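Local coordinates for protein pyruvate kinase (Pyrobaculum aerophilum, PDB 3QTG) that catalyses the last step of glycolysis, transferring the phosphate of phosphoenolpyruvate to ADP to give pyruvate and ATP with the help of a divalent metal cation, at residues S92-Q97 with T113-P118; K206-V211 with V244-Y249; R272-S277 with A312-D317. All blocks are in the same frame, centred on the assembly; numbering follows the deposited sequence.

Interaction 1: S92-Q97 with T113-P118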
# COMPACT_ATOMS: atom_id res chain seq x y z
N SER A 92 -46.56 -24.83 -42.56
CA SER A 92 -45.92 -24.54 -43.84
C SER A 92 -45.14 -23.22 -43.69
O SER A 92 -45.48 -22.40 -42.82
CB SER A 92 -46.98 -24.40 -44.91
OG SER A 92 -47.95 -23.44 -44.51
N PRO A 93 -44.08 -23.02 -44.50
CA PRO A 93 -43.28 -21.79 -44.35
C PRO A 93 -44.16 -20.55 -44.40
O PRO A 93 -45.09 -20.47 -45.20
CB PRO A 93 -42.33 -21.84 -45.55
CG PRO A 93 -42.17 -23.34 -45.82
CD PRO A 93 -43.54 -23.90 -45.56
N ILE A 94 -43.91 -19.60 -43.50
CA ILE A 94 -44.68 -18.37 -43.47
C ILE A 94 -43.79 -17.23 -43.96
O ILE A 94 -42.72 -16.99 -43.40
CB ILE A 94 -45.21 -18.06 -42.04
CG1 ILE A 94 -46.28 -19.08 -41.65
CG2 ILE A 94 -45.81 -16.64 -41.96
CD1 ILE A 94 -46.29 -19.41 -40.18
N ASN A 95 -44.23 -16.57 -45.02
CA ASN A 95 -43.50 -15.45 -45.60
C ASN A 95 -43.95 -14.14 -44.98
O ASN A 95 -45.14 -13.77 -45.02
CB ASN A 95 -43.63 -15.43 -47.12
CG ASN A 95 -42.96 -16.63 -47.77
OD1 ASN A 95 -41.77 -16.58 -48.09
ND2 ASN A 95 -43.69 -17.73 -47.94
N VAL A 96 -42.99 -13.45 -44.38
CA VAL A 96 -43.24 -12.25 -43.62
C VAL A 96 -42.71 -11.07 -44.42
O VAL A 96 -41.57 -11.11 -44.91
CB VAL A 96 -42.59 -12.39 -42.21
CG1 VAL A 96 -42.20 -11.06 -41.60
CG2 VAL A 96 -43.52 -13.18 -41.29
N GLN A 97 -43.54 -10.03 -44.59
CA GLN A 97 -43.11 -8.81 -45.28
C GLN A 97 -42.76 -7.75 -44.27
O GLN A 97 -43.33 -7.70 -43.19
CB GLN A 97 -44.20 -8.29 -46.24
CG GLN A 97 -44.71 -9.32 -47.27
CD GLN A 97 -43.61 -10.03 -48.09
OE1 GLN A 97 -42.66 -9.40 -48.58
NE2 GLN A 97 -43.76 -11.35 -48.26
N THR A 113 -52.54 -19.28 -40.76
CA THR A 113 -52.80 -17.84 -40.55
C THR A 113 -51.97 -17.18 -39.42
O THR A 113 -52.05 -15.96 -39.21
CB THR A 113 -54.30 -17.52 -40.32
OG1 THR A 113 -54.76 -18.18 -39.14
CG2 THR A 113 -55.17 -17.99 -41.51
N TYR A 114 -51.19 -17.98 -38.68
CA TYR A 114 -50.38 -17.44 -37.57
C TYR A 114 -49.13 -18.27 -37.32
O TYR A 114 -49.01 -19.38 -37.86
CB TYR A 114 -51.23 -17.34 -36.28
CG TYR A 114 -51.72 -18.69 -35.79
CD1 TYR A 114 -50.96 -19.42 -34.87
CD2 TYR A 114 -52.91 -19.24 -36.25
CE1 TYR A 114 -51.38 -20.64 -34.40
CE2 TYR A 114 -53.35 -20.49 -35.79
CZ TYR A 114 -52.57 -21.17 -34.86
OH TYR A 114 -52.94 -22.39 -34.37
N ILE A 115 -48.22 -17.75 -36.49
CA ILE A 115 -47.01 -18.50 -36.11
C ILE A 115 -47.31 -19.27 -34.83
O ILE A 115 -47.66 -18.67 -33.81
CB ILE A 115 -45.76 -17.59 -35.85
CG1 ILE A 115 -45.56 -16.51 -36.93
CG2 ILE A 115 -44.48 -18.43 -35.64
CD1 ILE A 115 -45.73 -16.99 -38.37
N PRO A 116 -47.17 -20.61 -34.88
CA PRO A 116 -47.43 -21.38 -33.69
C PRO A 116 -46.21 -21.49 -32.75
O PRO A 116 -45.10 -21.85 -33.18
CB PRO A 116 -47.84 -22.74 -34.26
CG PRO A 116 -47.08 -22.85 -35.53
CD PRO A 116 -46.79 -21.47 -36.02
N VAL A 117 -46.41 -21.16 -31.48
CA VAL A 117 -45.35 -21.27 -30.49
C VAL A 117 -45.84 -22.17 -29.35
O VAL A 117 -46.68 -21.75 -28.56
CB VAL A 117 -44.92 -19.89 -29.95
CG1 VAL A 117 -43.69 -20.03 -29.07
CG2 VAL A 117 -44.60 -18.94 -31.09
N PRO A 118 -45.35 -23.44 -29.30
CA PRO A 118 -45.87 -24.41 -28.33
C PRO A 118 -45.31 -24.30 -26.91
O PRO A 118 -45.07 -25.32 -26.25
CB PRO A 118 -45.52 -25.75 -28.97
CG PRO A 118 -44.27 -25.50 -29.66
CD PRO A 118 -44.37 -24.07 -30.20

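Interaction 2: K206-V211 with V244-Y249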
# COMPACT_ATOMS: atom_id res chain seq x y z
N LYS A 206 -29.90 -20.21 -14.97
CA LYS A 206 -29.97 -18.85 -14.38
C LYS A 206 -30.15 -18.86 -12.87
O LYS A 206 -30.32 -17.80 -12.26
CB LYS A 206 -31.04 -17.95 -15.06
CG LYS A 206 -32.48 -18.46 -14.97
CD LYS A 206 -33.46 -17.53 -15.69
CE LYS A 206 -34.87 -18.16 -15.74
NZ LYS A 206 -35.90 -17.25 -16.31
N SER A 207 -30.12 -20.05 -12.27
CA SER A 207 -30.10 -20.19 -10.83
C SER A 207 -29.26 -21.38 -10.41
O SER A 207 -28.99 -22.28 -11.20
CB SER A 207 -31.53 -20.33 -10.28
OG SER A 207 -32.06 -21.59 -10.64
N CYS A 208 -28.85 -21.37 -9.15
CA CYS A 208 -28.16 -22.51 -8.56
C CYS A 208 -28.96 -23.80 -8.65
O CYS A 208 -28.37 -24.86 -8.87
CB CYS A 208 -27.77 -22.18 -7.12
SG CYS A 208 -26.79 -20.66 -7.13
N LYS A 209 -30.29 -23.72 -8.53
CA LYS A 209 -31.17 -24.88 -8.63
C LYS A 209 -30.98 -25.62 -9.96
O LYS A 209 -30.89 -26.86 -9.98
CB LYS A 209 -32.65 -24.50 -8.43
CG LYS A 209 -33.58 -25.72 -8.24
CD LYS A 209 -35.06 -25.35 -8.17
CE LYS A 209 -35.94 -26.60 -7.89
NZ LYS A 209 -36.15 -27.48 -9.10
N ASP A 210 -30.92 -24.85 -11.04
CA ASP A 210 -30.67 -25.35 -12.40
C ASP A 210 -29.36 -26.14 -12.50
O ASP A 210 -29.32 -27.23 -13.08
CB ASP A 210 -30.63 -24.19 -13.38
CG ASP A 210 -32.02 -23.68 -13.76
OD1 ASP A 210 -33.00 -24.44 -13.62
OD2 ASP A 210 -32.12 -22.53 -14.22
N VAL A 211 -28.29 -25.58 -11.94
CA VAL A 211 -26.97 -26.20 -11.95
C VAL A 211 -26.96 -27.52 -11.15
O VAL A 211 -26.46 -28.54 -11.64
CB VAL A 211 -25.88 -25.21 -11.45
CG1 VAL A 211 -24.49 -25.82 -11.58
CG2 VAL A 211 -25.95 -23.91 -12.24
N VAL A 244 -21.84 -17.97 -10.33
CA VAL A 244 -20.41 -18.21 -10.35
C VAL A 244 -20.05 -19.14 -9.20
O VAL A 244 -19.38 -20.15 -9.42
CB VAL A 244 -19.59 -16.89 -10.33
CG1 VAL A 244 -18.14 -17.14 -9.95
CG2 VAL A 244 -19.68 -16.20 -11.71
N GLN A 245 -20.56 -18.85 -8.00
CA GLN A 245 -20.21 -19.63 -6.81
C GLN A 245 -20.69 -21.08 -6.81
O GLN A 245 -20.16 -21.91 -6.06
CB GLN A 245 -20.63 -18.91 -5.53
CG GLN A 245 -19.86 -17.61 -5.34
CD GLN A 245 -20.27 -16.86 -4.09
OE1 GLN A 245 -19.81 -17.17 -2.99
NE2 GLN A 245 -21.12 -15.85 -4.26
N CYS A 246 -21.67 -21.42 -7.65
CA CYS A 246 -22.10 -22.80 -7.72
C CYS A 246 -21.57 -23.59 -8.93
O CYS A 246 -21.93 -24.75 -9.11
CB CYS A 246 -23.62 -22.91 -7.62
SG CYS A 246 -24.42 -22.54 -9.13
N SER A 247 -20.69 -22.96 -9.72
CA SER A 247 -20.08 -23.57 -10.93
C SER A 247 -18.76 -24.30 -10.62
O SER A 247 -18.16 -24.07 -9.58
CB SER A 247 -19.77 -22.47 -11.95
OG SER A 247 -20.91 -21.69 -12.24
N ASP A 248 -18.32 -25.18 -11.52
CA ASP A 248 -16.96 -25.68 -11.45
C ASP A 248 -16.08 -24.88 -12.41
O ASP A 248 -14.87 -24.83 -12.24
CB ASP A 248 -16.88 -27.18 -11.78
CG ASP A 248 -17.75 -28.03 -10.85
OD1 ASP A 248 -18.00 -27.60 -9.70
OD2 ASP A 248 -18.19 -29.12 -11.26
N TYR A 249 -16.70 -24.26 -13.41
CA TYR A 249 -16.02 -23.57 -14.50
C TYR A 249 -17.06 -22.62 -15.09
O TYR A 249 -18.23 -22.98 -15.21
CB TYR A 249 -15.59 -24.59 -15.55
CG TYR A 249 -14.37 -24.21 -16.35
CD1 TYR A 249 -13.17 -24.93 -16.20
CD2 TYR A 249 -14.39 -23.16 -17.28
CE1 TYR A 249 -12.02 -24.60 -16.92
CE2 TYR A 249 -13.22 -22.83 -18.02
CZ TYR A 249 -12.06 -23.56 -17.83
OH TYR A 249 -10.92 -23.27 -18.54

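Interaction 3: R272-S277 with A312-D317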
# COMPACT_ATOMS: atom_id res chain seq x y z
N ARG A 272 -17.12 -7.95 -16.60
CA ARG A 272 -17.76 -8.25 -15.32
C ARG A 272 -17.84 -9.76 -15.01
O ARG A 272 -17.63 -10.17 -13.86
CB ARG A 272 -19.13 -7.55 -15.18
CG ARG A 272 -20.02 -8.11 -14.05
CD ARG A 272 -21.09 -7.09 -13.53
NE ARG A 272 -22.29 -7.03 -14.38
CZ ARG A 272 -22.48 -6.14 -15.37
NH1 ARG A 272 -21.56 -5.22 -15.65
NH2 ARG A 272 -23.61 -6.18 -16.08
N ILE A 273 -18.13 -10.59 -16.02
CA ILE A 273 -18.11 -12.05 -15.81
C ILE A 273 -16.72 -12.56 -15.41
O ILE A 273 -16.59 -13.40 -14.49
CB ILE A 273 -18.64 -12.85 -17.04
CG1 ILE A 273 -20.11 -12.51 -17.35
CG2 ILE A 273 -18.48 -14.35 -16.75
CD1 ILE A 273 -20.55 -12.72 -18.81
N VAL A 274 -15.70 -12.08 -16.13
CA VAL A 274 -14.30 -12.46 -15.90
C VAL A 274 -13.80 -11.99 -14.52
O VAL A 274 -13.28 -12.80 -13.76
CB VAL A 274 -13.36 -11.95 -17.02
CG1 VAL A 274 -11.89 -12.28 -16.69
CG2 VAL A 274 -13.75 -12.58 -18.38
N HIS A 275 -14.01 -10.72 -14.19
CA HIS A 275 -13.69 -10.20 -12.85
C HIS A 275 -14.37 -11.01 -11.72
O HIS A 275 -13.73 -11.40 -10.76
CB HIS A 275 -14.05 -8.71 -12.79
CG HIS A 275 -13.06 -7.83 -13.51
ND1 HIS A 275 -12.12 -8.33 -14.40
CD2 HIS A 275 -12.87 -6.48 -13.47
CE1 HIS A 275 -11.40 -7.33 -14.88
NE2 HIS A 275 -11.83 -6.20 -14.33
N THR A 276 -15.65 -11.31 -11.87
CA THR A 276 -16.37 -12.08 -10.88
C THR A 276 -15.84 -13.51 -10.70
O THR A 276 -15.70 -13.98 -9.55
CB THR A 276 -17.87 -12.04 -11.16
OG1 THR A 276 -18.27 -10.67 -11.19
CG2 THR A 276 -18.67 -12.77 -10.10
N SER A 277 -15.52 -14.18 -11.80
CA SER A 277 -14.99 -15.54 -11.74
C SER A 277 -13.62 -15.60 -11.07
O SER A 277 -13.39 -16.49 -10.27
CB SER A 277 -14.92 -16.21 -13.12
OG SER A 277 -16.18 -16.23 -13.76
N ALA A 312 -7.25 -12.62 -23.64
CA ALA A 312 -6.24 -13.42 -22.94
C ALA A 312 -5.49 -12.66 -21.82
O ALA A 312 -5.23 -13.24 -20.76
CB ALA A 312 -5.25 -14.07 -23.92
N SER A 313 -5.16 -11.38 -22.08
CA SER A 313 -4.50 -10.49 -21.09
C SER A 313 -5.24 -10.33 -19.78
O SER A 313 -4.61 -10.09 -18.76
CB SER A 313 -4.32 -9.09 -21.66
OG SER A 313 -3.28 -9.10 -22.60
N MET A 314 -6.57 -10.41 -19.83
CA MET A 314 -7.41 -10.30 -18.64
C MET A 314 -7.13 -11.44 -17.67
O MET A 314 -7.48 -11.36 -16.50
CB MET A 314 -8.89 -10.38 -19.00
CG MET A 314 -9.50 -9.18 -19.69
SD MET A 314 -11.30 -9.44 -19.76
CE MET A 314 -11.72 -8.80 -18.13
N GLY A 315 -6.51 -12.50 -18.18
CA GLY A 315 -6.12 -13.63 -17.34
C GLY A 315 -7.14 -14.77 -17.30
O GLY A 315 -7.17 -15.52 -16.33
N VAL A 316 -7.93 -14.94 -18.37
CA VAL A 316 -8.83 -16.10 -18.48
C VAL A 316 -8.03 -17.40 -18.54
O VAL A 316 -6.88 -17.40 -19.03
CB VAL A 316 -9.77 -16.00 -19.74
CG1 VAL A 316 -10.65 -14.75 -19.64
CG2 VAL A 316 -8.95 -15.98 -21.05
N ASP A 317 -8.61 -18.50 -18.05
CA ASP A 317 -7.96 -19.82 -18.10
C ASP A 317 -7.87 -20.36 -19.52
O ASP A 317 -6.89 -21.02 -19.87
CB ASP A 317 -8.72 -20.88 -17.29
CG ASP A 317 -8.78 -20.60 -15.81
OD1 ASP A 317 -8.11 -21.31 -15.03
OD2 ASP A 317 -9.53 -19.68 -15.43

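Interaction 1: S92-Q97 with T113-P118
Tyr114 meets Ile94 through its backbone. Tyr114 O is modelled 3.6 Å from Ile94 CD1, so a methyl group rests against a peptide oxygen. The same oxygen takes a weak hydrogen bond from Ser110 OG. The CB of Tyr114 points away from 92-97.

Ile115 makes the side-chain part of the contact. Its CB points neither at the other strand nor away from it, yet the side chain reaches across so that CD1 meets Ile94. CG1 of Ile115 stands anti to the carbonyl carbon (chi1 -45°), and CD1 extends from it to the flank of Ile94. Ile115 CD1 is modelled 3.6 Å from Ile94 CG2. The CD1 methyls of Ile94 and Ile115 are placed closer to each other than carbons can sit. The positions of both methyls are therefore doubtful, and so are the two distances that rest on them. The side chains cross at a slant. No hydrogen bond joins the segments, and the CA atoms of Ile94 and Ile115 are 7.7 Å apart. An alanine in place of Ile94 would probably open a gap beside the Ile115 methyl and leave that end freer to turn.

The two strands pair with different neighbours: Ile94 bonds through its backbone with Ile161, and Ile115 with strand 101-106, while the Ile115 side chain also packs on Val102, Phe104 and Ile161. The side chain of Ile115 is about 8 Å from that of Lys165, a probable ATP ligand by analogy with relatives. This apolar packing between strands is part of the small beta-rich B domain of pyruvate kinases, inserted after the third barrel strand, which in relatives closes over the active site as a lid.

Interaction 2: K206-V211 with V244-Y249
Val211 meets the flat peptide group of Cys246 at its carbonyl oxygen: Val211 CG1 lies 3.7 Å from Cys246 O. No ring takes part in the contact. Cys246 O accepts a hydrogen bond from Arg215, which forms a salt bridge with Asp248. The carboxylate of Asp210 lies away from the contact. Its OD2 uses the anti lone pair, on the side away from OD1, to accept from Lys206 N, while OD1 is hydrogen-bonded to Thr178 OG1.

The setting is the outer layer of the TIM barrel. The start of helix 208-220 packs against the turn that leads from helix 240-245 into strand 249-253. Val211 also rests on Val229 of strand 226-231, which lies beneath.

Sulfur carries most of the touching. The SG of Cys246 sits between the backbone N and the carbonyl carbon (chi1 79°), and this turns it toward the helix. There Cys246 SG lies 3.7 Å from Val211 CG2. Cys208 CB lies 3.9 Å from Cys246 SG. No hydrogen bond crosses the contact, so apolar packing holds it.

Ser207 is the N-cap of helix 208-220, and its OG accepts a weak bond from Asp210 N. At the centre of the contact, Cys208 SG and Cys246 SG are 3.6 Å apart, too far for a disulfide.

Interaction 3: R272-S277 with A312-D317
Val274 and Met314 join two neighbouring outer helices of the TIM barrel: helix 266-279 and the end of helix 302-313, with the turn that leads to strand 318-321.

Apolar packing makes the contact. The CE methyl of Met314 touches Val274 CB at 3.7 Å. CG of Met314 is anti to the carbonyl carbon, and the chain bends at chi3 (85°), which turns CE toward the helix. Val316 meets Val274 from the turn, its side chain roughly at right angles to that of Val274, with Val316 CG1 4.0 Å from Val274 CG2. Val274 and Val316 also touch Ile284 and Val286 of strand 284-287, respectively, so they fill the layer between helices and barrel.

One ring takes part. Met314 CE approaches the imidazole of His275 obliquely, 3.6 Å from His275 CE1. His275 also packs on Gln348 of a second subunit, so this edge of the contact lies by a subunit interface.

Backbone shape matters in the turn. Gly315 has positive phi (95°), where a side chain would jam against the Met314 carbonyl.

No hydrogen bond crosses the contact. Within the helix, two hydroxyls fold back to carbonyls one turn earlier. Thr276 OG1 donates to Arg272 O at 2.8 Å. Ile273 O is gripped twice, by Ser277 N and, on the opposite face of its plane, by Ser277 OG at 3.0 Å.

The three contacts follow one another along the chain, none overlapping the next. Interaction 1 lies apart in the beta-rich insertion, its centre about 36 Å from that of interaction 2 and about 42 Å from that of interaction 3. Interactions 2 and 3 sit in the outer layer of the same eight-stranded barrel, with centres about 17 Å apart. They touch: Val244 packs on Thr276 and Ser277, and Tyr249 OH lies 3.5 Å from Asp317 CB. Together they link helices 208-220, 240-245, 266-279 and 302-313 round the barrel. Interaction 1 makes no contact with the other two, as expected if it belongs to the B domain, which in relatives acts as a lid.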